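Local atomic coordinates of CalS13 (Micromonospora echinospora, PDB entry 4ZAS), a protein that probably works as a pyridoxal 5'-phosphate-dependent sugar aminotransferase of the DegT/DnrJ/EryC1 family and binds dTDP-4-keto-6-deoxyglucose. Residues I151-V160 with A180-V191; M327-F338 with V375-V384. One frame throughout, in Å; residues are numbered along the deposited sequence.

Contact 1. Residues I151-V160 with A180-V191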
loop_
_atom_site.group_PDB
_atom_site.type_symbol
_atom_site.label_atom_id
_atom_site.label_comp_id
_atom_site.label_asym_id
_atom_site.label_seq_id
_atom_site.Cartn_x
_atom_site.Cartn_y
_atom_site.Cartn_z
ATOM N N ILE A 151 -19.013 22.523 10.260
ATOM C CA ILE A 151 -17.658 22.704 10.770
ATOM C C ILE A 151 -17.752 22.992 12.246
ATOM O O ILE A 151 -18.609 23.740 12.703
ATOM C CB ILE A 151 -16.895 23.792 10.027
ATOM C CG1 ILE A 151 -16.448 23.260 8.669
ATOM C CG2 ILE A 151 -15.657 24.182 10.804
ATOM C CD1 ILE A 151 -15.663 24.258 7.873
ATOM N N SER A 152 -16.893 22.322 12.988
ATOM C CA SER A 152 -16.954 22.270 14.434
ATOM C C SER A 152 -15.522 22.318 14.978
ATOM O O SER A 152 -14.568 22.100 14.226
ATOM C CB SER A 152 -17.692 20.990 14.851
ATOM O OG SER A 152 -17.489 20.655 16.202
ATOM N N PRO A 153 -15.357 22.635 16.273
ATOM C CA PRO A 153 -14.041 22.483 16.909
ATOM C C PRO A 153 -13.499 21.053 16.793
ATOM O O PRO A 153 -12.294 20.849 16.945
ATOM C CB PRO A 153 -14.315 22.830 18.375
ATOM C CG PRO A 153 -15.474 23.747 18.327
ATOM C CD PRO A 153 -16.322 23.312 17.157
ATOM N N ALA A 154 -14.385 20.094 16.523
ATOM C CA ALA A 154 -14.028 18.687 16.388
ATOM C C ALA A 154 -13.519 18.314 15.001
ATOM O O ALA A 154 -13.006 17.217 14.800
ATOM C CB ALA A 154 -15.223 17.821 16.746
ATOM N N THR A 155 -13.690 19.201 14.036
ATOM C CA THR A 155 -13.237 18.926 12.681
ATOM C C THR A 155 -11.719 18.964 12.593
ATOM O O THR A 155 -11.131 20.036 12.724
ATOM C CB THR A 155 -13.806 19.942 11.690
ATOM O OG1 THR A 155 -15.232 20.036 11.855
ATOM C CG2 THR A 155 -13.461 19.545 10.256
ATOM N N ARG A 156 -11.075 17.820 12.374
ATOM C CA ARG A 156 -9.624 17.814 12.225
ATOM C C ARG A 156 -9.267 18.066 10.783
ATOM O O ARG A 156 -8.228 18.654 10.471
ATOM C CB ARG A 156 -9.020 16.488 12.676
ATOM C CG ARG A 156 -9.313 16.177 14.107
ATOM C CD ARG A 156 -8.508 17.053 15.051
ATOM N NE ARG A 156 -8.945 16.833 16.422
ATOM C CZ ARG A 156 -9.866 17.575 17.033
ATOM N NH1 ARG A 156 -10.407 18.612 16.403
ATOM N NH2 ARG A 156 -10.233 17.301 18.280
ATOM N N ALA A 157 -10.141 17.623 9.894
ATOM C CA ALA A 157 -9.874 17.745 8.469
ATOM C C ALA A 157 -11.165 17.780 7.649
ATOM O O ALA A 157 -12.224 17.317 8.095
ATOM C CB ALA A 157 -8.963 16.598 7.998
ATOM N N ILE A 158 -11.059 18.359 6.454
ATOM C CA ILE A 158 -12.142 18.416 5.481
ATOM C C ILE A 158 -11.668 17.796 4.183
ATOM O O ILE A 158 -10.601 18.167 3.667
ATOM C CB ILE A 158 -12.606 19.875 5.252
ATOM C CG1 ILE A 158 -13.180 20.468 6.533
ATOM C CG2 ILE A 158 -13.626 19.955 4.130
ATOM C CD1 ILE A 158 -13.200 21.996 6.541
ATOM N N VAL A 159 -12.426 16.840 3.661
ATOM C CA VAL A 159 -12.069 16.227 2.374
ATOM C C VAL A 159 -13.101 16.550 1.283
ATOM O O VAL A 159 -14.261 16.159 1.396
ATOM C CB VAL A 159 -11.925 14.686 2.490
ATOM C CG1 VAL A 159 -11.586 14.095 1.134
ATOM C CG2 VAL A 159 -10.859 14.299 3.499
ATOM N N VAL A 160 -12.670 17.230 0.224
ATOM C CA VAL A 160 -13.516 17.447 -0.951
ATOM C C VAL A 160 -13.024 16.602 -2.137
ATOM O O VAL A 160 -11.815 16.422 -2.345
ATOM C CB VAL A 160 -13.556 18.926 -1.376
ATOM C CG1 VAL A 160 -14.098 19.816 -0.251
ATOM C CG2 VAL A 160 -12.173 19.363 -1.816
ATOM N N ALA A 180 -15.774 29.826 9.158
ATOM C CA ALA A 180 -16.233 28.876 10.179
ATOM C C ALA A 180 -15.221 28.675 11.318
ATOM O O ALA A 180 -15.601 28.405 12.458
ATOM C CB ALA A 180 -16.560 27.525 9.531
ATOM N N THR A 181 -13.933 28.763 11.003
ATOM C CA THR A 181 -12.897 28.436 11.973
ATOM C C THR A 181 -12.123 29.663 12.473
ATOM O O THR A 181 -10.964 29.563 12.851
ATOM C CB THR A 181 -11.904 27.427 11.363
ATOM O OG1 THR A 181 -11.135 28.063 10.330
ATOM C CG2 THR A 181 -12.653 26.266 10.759
ATOM N N ALA A 182 -12.796 30.802 12.554
ATOM C CA ALA A 182 -12.148 32.059 12.918
ATOM C C ALA A 182 -11.411 32.004 14.260
ATOM O O ALA A 182 -10.230 32.336 14.321
ATOM C CB ALA A 182 -13.156 33.168 12.930
ATOM N N GLY A 183 -12.082 31.591 15.329
ATOM C CA GLY A 183 -11.432 31.572 16.633
ATOM C C GLY A 183 -10.623 30.328 16.982
ATOM O O GLY A 183 -9.861 30.321 17.946
ATOM N N TYR A 184 -10.761 29.298 16.157
ATOM C CA TYR A 184 -10.394 27.925 16.506
ATOM C C TYR A 184 -8.963 27.600 16.968
ATOM O O TYR A 184 -8.712 26.486 17.427
ATOM C CB TYR A 184 -10.703 27.031 15.301
ATOM C CG TYR A 184 -12.155 26.642 15.161
ATOM C CD1 TYR A 184 -13.146 27.261 15.917
ATOM C CD2 TYR A 184 -12.531 25.633 14.284
ATOM C CE1 TYR A 184 -14.467 26.885 15.791
ATOM C CE2 TYR A 184 -13.845 25.255 14.151
ATOM C CZ TYR A 184 -14.804 25.878 14.904
ATOM O OH TYR A 184 -16.107 25.483 14.758
ATOM N N ASP A 185 -8.032 28.530 16.816
ATOM C CA ASP A 185 -6.638 28.359 17.268
ATOM C C ASP A 185 -5.870 27.261 16.488
ATOM O O ASP A 185 -4.640 27.207 16.539
ATOM C CB ASP A 185 -6.571 28.149 18.808
ATOM C CG ASP A 185 -6.559 26.684 19.243
ATOM O OD1 ASP A 185 -5.559 25.979 18.997
ATOM O OD2 ASP A 185 -7.536 26.260 19.900
ATOM N N ARG A 186 -6.574 26.397 15.766
ATOM C CA ARG A 186 -5.934 25.724 14.639
ATOM C C ARG A 186 -6.953 25.383 13.553
ATOM O O ARG A 186 -8.016 24.803 13.809
ATOM C CB ARG A 186 -5.155 24.472 15.067
ATOM C CG ARG A 186 -5.951 23.277 15.518
ATOM C CD ARG A 186 -4.999 22.129 15.844
ATOM N NE ARG A 186 -4.101 21.823 14.727
ATOM C CZ ARG A 186 -2.825 21.457 14.861
ATOM N NH1 ARG A 186 -2.274 21.369 16.071
ATOM N NH2 ARG A 186 -2.090 21.199 13.782
ATOM N N ARG A 187 -6.619 25.801 12.338
ATOM C CA ARG A 187 -7.425 25.545 11.156
ATOM C C ARG A 187 -7.415 24.051 10.810
ATOM O O ARG A 187 -6.365 23.431 10.794
ATOM C CB ARG A 187 -6.885 26.373 9.984
ATOM C CG ARG A 187 -7.808 26.521 8.788
ATOM C CD ARG A 187 -7.149 27.446 7.793
ATOM N NE ARG A 187 -7.931 27.678 6.580
ATOM C CZ ARG A 187 -7.952 26.860 5.533
ATOM N NH1 ARG A 187 -8.685 27.169 4.471
ATOM N NH2 ARG A 187 -7.242 25.736 5.544
ATOM N N PRO A 188 -8.591 23.463 10.554
ATOM C CA PRO A 188 -8.583 22.061 10.152
ATOM C C PRO A 188 -7.833 21.864 8.861
ATOM O O PRO A 188 -7.670 22.813 8.085
ATOM C CB PRO A 188 -10.063 21.737 9.955
ATOM C CG PRO A 188 -10.690 23.047 9.671
ATOM C CD PRO A 188 -9.948 24.026 10.541
ATOM N N LEU A 189 -7.359 20.640 8.661
ATOM C CA LEU A 189 -6.635 20.272 7.450
ATOM C C LEU A 189 -7.590 20.202 6.261
ATOM O O LEU A 189 -8.629 19.549 6.337
ATOM C CB LEU A 189 -5.960 18.912 7.626
ATOM C CG LEU A 189 -5.105 18.454 6.453
ATOM C CD1 LEU A 189 -3.881 19.336 6.344
ATOM C CD2 LEU A 189 -4.717 16.990 6.570
ATOM N N VAL A 190 -7.247 20.870 5.164
ATOM C CA VAL A 190 -8.060 20.781 3.952
ATOM C C VAL A 190 -7.390 19.878 2.915
ATOM O O VAL A 190 -6.315 20.211 2.396
ATOM C CB VAL A 190 -8.329 22.181 3.390
ATOM C CG1 VAL A 190 -9.171 22.094 2.153
ATOM C CG2 VAL A 190 -9.001 23.042 4.447
ATOM N N VAL A 191 -8.045 18.758 2.597
ATOM C CA VAL A 191 -7.521 17.759 1.654
ATOM C C VAL A 191 -8.394 17.658 0.406
ATOM O O VAL A 191 -9.591 17.351 0.518
ATOM C CB VAL A 191 -7.453 16.350 2.306
ATOM C CG1 VAL A 191 -6.897 15.359 1.307
ATOM C CG2 VAL A 191 -6.613 16.372 3.551
#
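Backbone hydrogen bonds tie R156 to L189 and continue along two parallel strands, 155-160 and 189-191. L189 N donates to R156 O at 2.8 Å, from a position tilted out of the carbonyl plane, whereas the next two bonds, I158 N to L189 O and V191 N to I158 O, meet their carbonyls almost head-on, each at a C=O...N angle of 174°. V160 N then donates to V191 O. I158 thus bonds to both neighbours of V190, which marks a parallel pair, and the segment axes differ by 17°.

Both strands belong to the central mixed sheet, and helix 170-180 connects them as a beta-alpha-beta crossover. On the side of helix 170-180, I158 packs on V177 and V190 on L173; the other face carries A157 and L189, whose CB atoms lie 3.8 Å apart, under helix 82-94.

Apolar and aromatic packing takes over where the strands give way to loops. P153 CA makes a CH-pi contact with one face of the Y184 ring, 4.2 Å from the centroid, and T181 CA lies over the opposite face, both toward the rim. A phenylalanine here removes the hydroxyl that packs on P153 CD and S152 C, and would probably leave a gap beside the proline. I151 turns CG2 anti to its own nitrogen, which sets that methyl 3.7 Å from A180 CB and also against T181 CG2.

Polar groups brace the turn S152-T155: S152 N donates to T155 OG1, and A154 N to S152 OG in an ST turn. R156 NH1 reaches a lone pair of P153 O.

Contact 2. Residues M327-F338 with V375-V384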
loop_
_atom_site.group_PDB
_atom_site.type_symbol
_atom_site.label_atom_id
_atom_site.label_comp_id
_atom_site.label_asym_id
_atom_site.label_seq_id
_atom_site.Cartn_x
_atom_site.Cartn_y
_atom_site.Cartn_z
ATOM N N MET A 327 -15.091 10.793 -16.856
ATOM C CA MET A 327 -16.306 10.204 -17.391
ATOM C C MET A 327 -17.276 11.356 -17.611
ATOM O O MET A 327 -17.043 12.443 -17.121
ATOM C CB MET A 327 -16.873 9.153 -16.433
ATOM C CG MET A 327 -16.000 7.925 -16.314
ATOM S SD MET A 327 -16.588 6.699 -15.129
ATOM C CE MET A 327 -16.419 7.602 -13.616
ATOM N N TYR A 328 -18.345 11.143 -18.365
ATOM C CA TYR A 328 -19.330 12.201 -18.567
ATOM C C TYR A 328 -20.595 11.903 -17.747
ATOM O O TYR A 328 -21.206 10.841 -17.915
ATOM C CB TYR A 328 -19.674 12.350 -20.053
ATOM C CG TYR A 328 -20.500 13.575 -20.359
ATOM C CD1 TYR A 328 -21.878 13.544 -20.268
ATOM C CD2 TYR A 328 -19.894 14.767 -20.714
ATOM C CE1 TYR A 328 -22.634 14.660 -20.532
ATOM C CE2 TYR A 328 -20.639 15.893 -20.975
ATOM C CZ TYR A 328 -22.010 15.840 -20.888
ATOM O OH TYR A 328 -22.753 16.967 -21.170
ATOM N N PRO A 329 -20.975 12.828 -16.847
ATOM C CA PRO A 329 -22.127 12.717 -15.946
ATOM C C PRO A 329 -23.457 13.156 -16.580
ATOM O O PRO A 329 -23.474 14.110 -17.366
ATOM C CB PRO A 329 -21.762 13.665 -14.807
ATOM C CG PRO A 329 -20.992 14.718 -15.466
ATOM C CD PRO A 329 -20.212 14.057 -16.581
ATOM N N LEU A 330 -24.539 12.448 -16.247
ATOM C CA LEU A 330 -25.900 12.857 -16.559
ATOM C C LEU A 330 -26.791 12.555 -15.355
ATOM O O LEU A 330 -26.494 11.650 -14.578
ATOM C CB LEU A 330 -26.443 12.124 -17.785
ATOM C CG LEU A 330 -25.846 12.438 -19.150
ATOM C CD1 LEU A 330 -26.558 11.610 -20.225
ATOM C CD2 LEU A 330 -25.916 13.937 -19.436
ATOM N N LYS A 331 -27.871 13.307 -15.180
ATOM C CA LYS A 331 -28.900 12.874 -14.242
ATOM C C LYS A 331 -30.164 12.532 -15.029
ATOM O O LYS A 331 -30.748 13.400 -15.680
ATOM C CB LYS A 331 -29.161 13.936 -13.182
ATOM C CG LYS A 331 -27.941 14.230 -12.340
ATOM C CD LYS A 331 -28.161 15.427 -11.464
ATOM C CE LYS A 331 -28.113 16.711 -12.289
ATOM N NZ LYS A 331 -28.513 17.908 -11.492
ATOM N N VAL A 332 -30.584 11.271 -14.971
ATOM C CA VAL A 332 -31.644 10.782 -15.850
ATOM C C VAL A 332 -32.825 10.192 -15.097
ATOM O O VAL A 332 -32.652 9.562 -14.059
ATOM C CB VAL A 332 -31.093 9.715 -16.825
ATOM C CG1 VAL A 332 -29.966 10.290 -17.636
ATOM C CG2 VAL A 332 -30.584 8.491 -16.075
ATOM N N ARG A 333 -34.030 10.408 -15.617
ATOM C CA ARG A 333 -35.216 9.688 -15.157
ATOM C C ARG A 333 -35.060 8.215 -15.536
ATOM O O ARG A 333 -34.437 7.907 -16.552
ATOM C CB ARG A 333 -36.500 10.271 -15.772
ATOM C CG ARG A 333 -36.600 10.064 -17.287
ATOM C CD ARG A 333 -38.008 10.238 -17.911
ATOM N NE ARG A 333 -37.912 9.918 -19.335
ATOM C CZ ARG A 333 -37.970 8.674 -19.830
ATOM N NH1 ARG A 333 -38.158 7.630 -19.026
ATOM N NH2 ARG A 333 -37.843 8.466 -21.136
ATOM N N ASP A 334 -35.607 7.322 -14.717
ATOM C CA ASP A 334 -35.614 5.879 -15.002
ATOM C C ASP A 334 -34.226 5.345 -15.378
ATOM O O ASP A 334 -34.049 4.742 -16.441
ATOM C CB ASP A 334 -36.600 5.540 -16.127
ATOM C CG ASP A 334 -37.117 4.095 -16.047
ATOM O OD1 ASP A 334 -36.482 3.258 -15.370
ATOM O OD2 ASP A 334 -38.144 3.778 -16.696
ATOM N N ARG A 335 -33.240 5.587 -14.522
ATOM C CA ARG A 335 -31.869 5.155 -14.807
ATOM C C ARG A 335 -31.717 3.668 -15.184
ATOM O O ARG A 335 -30.906 3.354 -16.057
ATOM C CB ARG A 335 -30.945 5.464 -13.628
ATOM C CG ARG A 335 -29.500 5.123 -13.929
ATOM C CD ARG A 335 -28.576 5.462 -12.767
ATOM N NE ARG A 335 -28.985 4.751 -11.563
ATOM C CZ ARG A 335 -28.661 5.115 -10.330
ATOM N NH1 ARG A 335 -27.881 6.165 -10.134
ATOM N NH2 ARG A 335 -29.100 4.411 -9.300
ATOM N N PRO A 336 -32.454 2.746 -14.520
ATOM C CA PRO A 336 -32.261 1.353 -14.948
ATOM C C PRO A 336 -32.624 1.100 -16.420
ATOM O O PRO A 336 -31.887 0.389 -17.105
ATOM C CB PRO A 336 -33.201 0.568 -14.025
ATOM C CG PRO A 336 -33.359 1.421 -12.820
ATOM C CD PRO A 336 -33.318 2.834 -13.324
ATOM N N ALA A 337 -33.725 1.680 -16.898
ATOM C CA ALA A 337 -34.102 1.524 -18.301
ATOM C C ALA A 337 -33.081 2.241 -19.185
ATOM O O ALA A 337 -32.770 1.772 -20.279
ATOM C CB ALA A 337 -35.526 2.037 -18.558
ATOM N N PHE A 338 -32.544 3.357 -18.700
ATOM C CA PHE A 338 -31.521 4.099 -19.441
ATOM C C PHE A 338 -30.262 3.250 -19.685
ATOM O O PHE A 338 -29.816 3.076 -20.817
ATOM C CB PHE A 338 -31.133 5.368 -18.678
ATOM C CG PHE A 338 -30.047 6.186 -19.344
ATOM C CD1 PHE A 338 -30.344 7.061 -20.371
ATOM C CD2 PHE A 338 -28.717 6.051 -18.958
ATOM C CE1 PHE A 338 -29.351 7.810 -20.976
ATOM C CE2 PHE A 338 -27.720 6.791 -19.570
ATOM C CZ PHE A 338 -28.045 7.673 -20.583
ATOM N N VAL A 375 -30.177 13.184 -6.144
ATOM C CA VAL A 375 -29.446 12.718 -7.340
ATOM C C VAL A 375 -28.977 11.244 -7.339
ATOM O O VAL A 375 -28.662 10.704 -8.402
ATOM C CB VAL A 375 -28.216 13.602 -7.624
ATOM C CG1 VAL A 375 -28.642 15.004 -7.907
ATOM C CG2 VAL A 375 -27.238 13.548 -6.483
ATOM N N ALA A 376 -28.938 10.601 -6.176
ATOM C CA ALA A 376 -28.309 9.277 -6.043
ATOM C C ALA A 376 -28.862 8.235 -7.012
ATOM O O ALA A 376 -28.093 7.464 -7.580
ATOM C CB ALA A 376 -28.440 8.774 -4.620
ATOM N N ASP A 377 -30.179 8.241 -7.228
ATOM C CA ASP A 377 -30.823 7.259 -8.110
ATOM C C ASP A 377 -30.941 7.754 -9.557
ATOM O O ASP A 377 -31.503 7.068 -10.409
ATOM C CB ASP A 377 -32.209 6.883 -7.582
ATOM C CG ASP A 377 -32.179 6.410 -6.138
ATOM O OD1 ASP A 377 -31.245 5.652 -5.787
ATOM O OD2 ASP A 377 -33.099 6.765 -5.365
ATOM N N ARG A 378 -30.424 8.951 -9.823
ATOM C CA ARG A 378 -30.531 9.549 -11.153
ATOM C C ARG A 378 -29.152 9.662 -11.833
ATOM O O ARG A 378 -29.062 9.711 -13.060
ATOM C CB ARG A 378 -31.215 10.921 -11.065
ATOM C CG ARG A 378 -32.689 10.867 -10.666
ATOM C CD ARG A 378 -33.216 12.234 -10.236
ATOM N NE ARG A 378 -33.050 13.249 -11.269
ATOM C CZ ARG A 378 -32.426 14.412 -11.085
ATOM N NH1 ARG A 378 -31.924 14.726 -9.892
ATOM N NH2 ARG A 378 -32.322 15.273 -12.091
ATOM N N VAL A 379 -28.083 9.722 -11.038
ATOM C CA VAL A 379 -26.733 9.918 -11.586
ATOM C C VAL A 379 -26.275 8.713 -12.395
ATOM O O VAL A 379 -26.554 7.562 -12.044
ATOM C CB VAL A 379 -25.715 10.214 -10.490
ATOM C CG1 VAL A 379 -25.582 9.017 -9.560
ATOM C CG2 VAL A 379 -24.396 10.550 -11.106
ATOM N N VAL A 380 -25.615 8.978 -13.514
ATOM C CA VAL A 380 -25.161 7.897 -14.357
ATOM C C VAL A 380 -23.974 8.409 -15.153
ATOM O O VAL A 380 -23.852 9.607 -15.364
ATOM C CB VAL A 380 -26.293 7.380 -15.262
ATOM C CG1 VAL A 380 -26.609 8.382 -16.388
ATOM C CG2 VAL A 380 -25.912 6.064 -15.833
ATOM N N HIS A 381 -23.079 7.521 -15.571
ATOM C CA HIS A 381 -21.896 7.953 -16.302
ATOM C C HIS A 381 -21.776 7.248 -17.642
ATOM O O HIS A 381 -21.993 6.036 -17.736
ATOM C CB HIS A 381 -20.645 7.709 -15.461
ATOM C CG HIS A 381 -20.664 8.427 -14.147
ATOM N ND1 HIS A 381 -21.279 7.911 -13.028
ATOM C CD2 HIS A 381 -20.177 9.637 -13.783
ATOM C CE1 HIS A 381 -21.152 8.763 -12.024
ATOM N NE2 HIS A 381 -20.488 9.820 -12.456
ATOM N N ILE A 382 -21.392 8.001 -18.666
ATOM C CA ILE A 382 -21.329 7.472 -20.016
ATOM C C ILE A 382 -19.907 7.716 -20.537
ATOM O O ILE A 382 -19.242 8.666 -20.120
ATOM C CB ILE A 382 -22.398 8.108 -20.921
ATOM C CG1 ILE A 382 -22.064 9.576 -21.181
ATOM C CG2 ILE A 382 -23.777 7.960 -20.302
ATOM C CD1 ILE A 382 -22.957 10.223 -22.170
ATOM N N PRO A 383 -19.434 6.854 -21.451
ATOM C CA PRO A 383 -18.077 6.931 -21.994
ATOM C C PRO A 383 -17.813 8.254 -22.661
ATOM O O PRO A 383 -18.653 8.688 -23.437
ATOM C CB PRO A 383 -18.046 5.805 -23.024
ATOM C CG PRO A 383 -19.101 4.867 -22.587
ATOM C CD PRO A 383 -20.181 5.728 -22.024
ATOM N N VAL A 384 -16.670 8.871 -22.373
ATOM C CA VAL A 384 -16.328 10.175 -22.928
ATOM C C VAL A 384 -14.839 10.235 -23.259
ATOM O O VAL A 384 -14.386 11.188 -23.897
ATOM C CB VAL A 384 -16.730 11.312 -21.943
ATOM C CG1 VAL A 384 -15.763 11.372 -20.778
ATOM C CG2 VAL A 384 -16.846 12.676 -22.657
HETATM O O HOH W 1 -33.598 13.888 -14.434
#
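Two neighbouring strands of a three-stranded antiparallel sheet, 328-332 and 379-382, meet here, with helix 335-344 following the first and packing back over the second. Y328 with I382 and L330 with V380 are the hydrogen-bonded pairs, each bonded in both directions; I382 N reaches Y328 O at 2.9 Å, in the carbonyl plane. V332 N extends the pattern to R378 O. P329 faces H381 and K331 faces V379 as non-hydrogen-bonded pairs, and the segment axes differ by 141°.

The face carrying Y328, L330, V380 and I382 is largely apolar, the Y328 hydroxyl bonding to D303. Y328 CB lies 3.6 Å from V384 CB, and F338 brings CE2 to 3.7 Å from V380 CG1 while V332 CG1 sits over the centre of its ring. Helix 390-401 covers this face through I400. On the other face M327 CE lies over the H381 ring, whose nitrogens bond to S350 and W163.

R335 lies alongside V380, pointing the other way. Its CG is anti to the backbone N (chi1 -176°), and a bend at chi3 (58°) brings NH1 to two carbonyls: V379 O at 2.7 Å, on a lone pair and in the guanidinium plane, and A376 O at 2.9 Å, tilted from both planes. D377 O lies over the guanidinium centre. R378 lays its guanidinium face on K331 CB; its NH2 salt-bridges E313 and shares a water with K331 O, and its NH1 bonds to R374 O.

The R335 group is probably held against rotation, its charge eased by the carbonyl dipoles, with D377 OD1 4.3 Å from NH2 but not aimed at by any N-H.

How the contacts relate
The two contacts follow one another in sequence and do not touch: their centres are 33 Å apart and their nearest atoms about 14 Å. They belong to separate sheets, a parallel strand pair of the central mixed sheet at 151-160 and 180-191, and an antiparallel pair of a small three-stranded sheet at 327-338 and 375-384. Neither contributes a residue to the ligand pocket, but their distances from the bound dTDP-4-keto-6-deoxyglucose differ. The V159 side chain of contact 1 is about 13 Å from this ligand, whereas the M327 side chain of contact 2 is about 6 Å from it and touches V352, a residue of the ligand pocket.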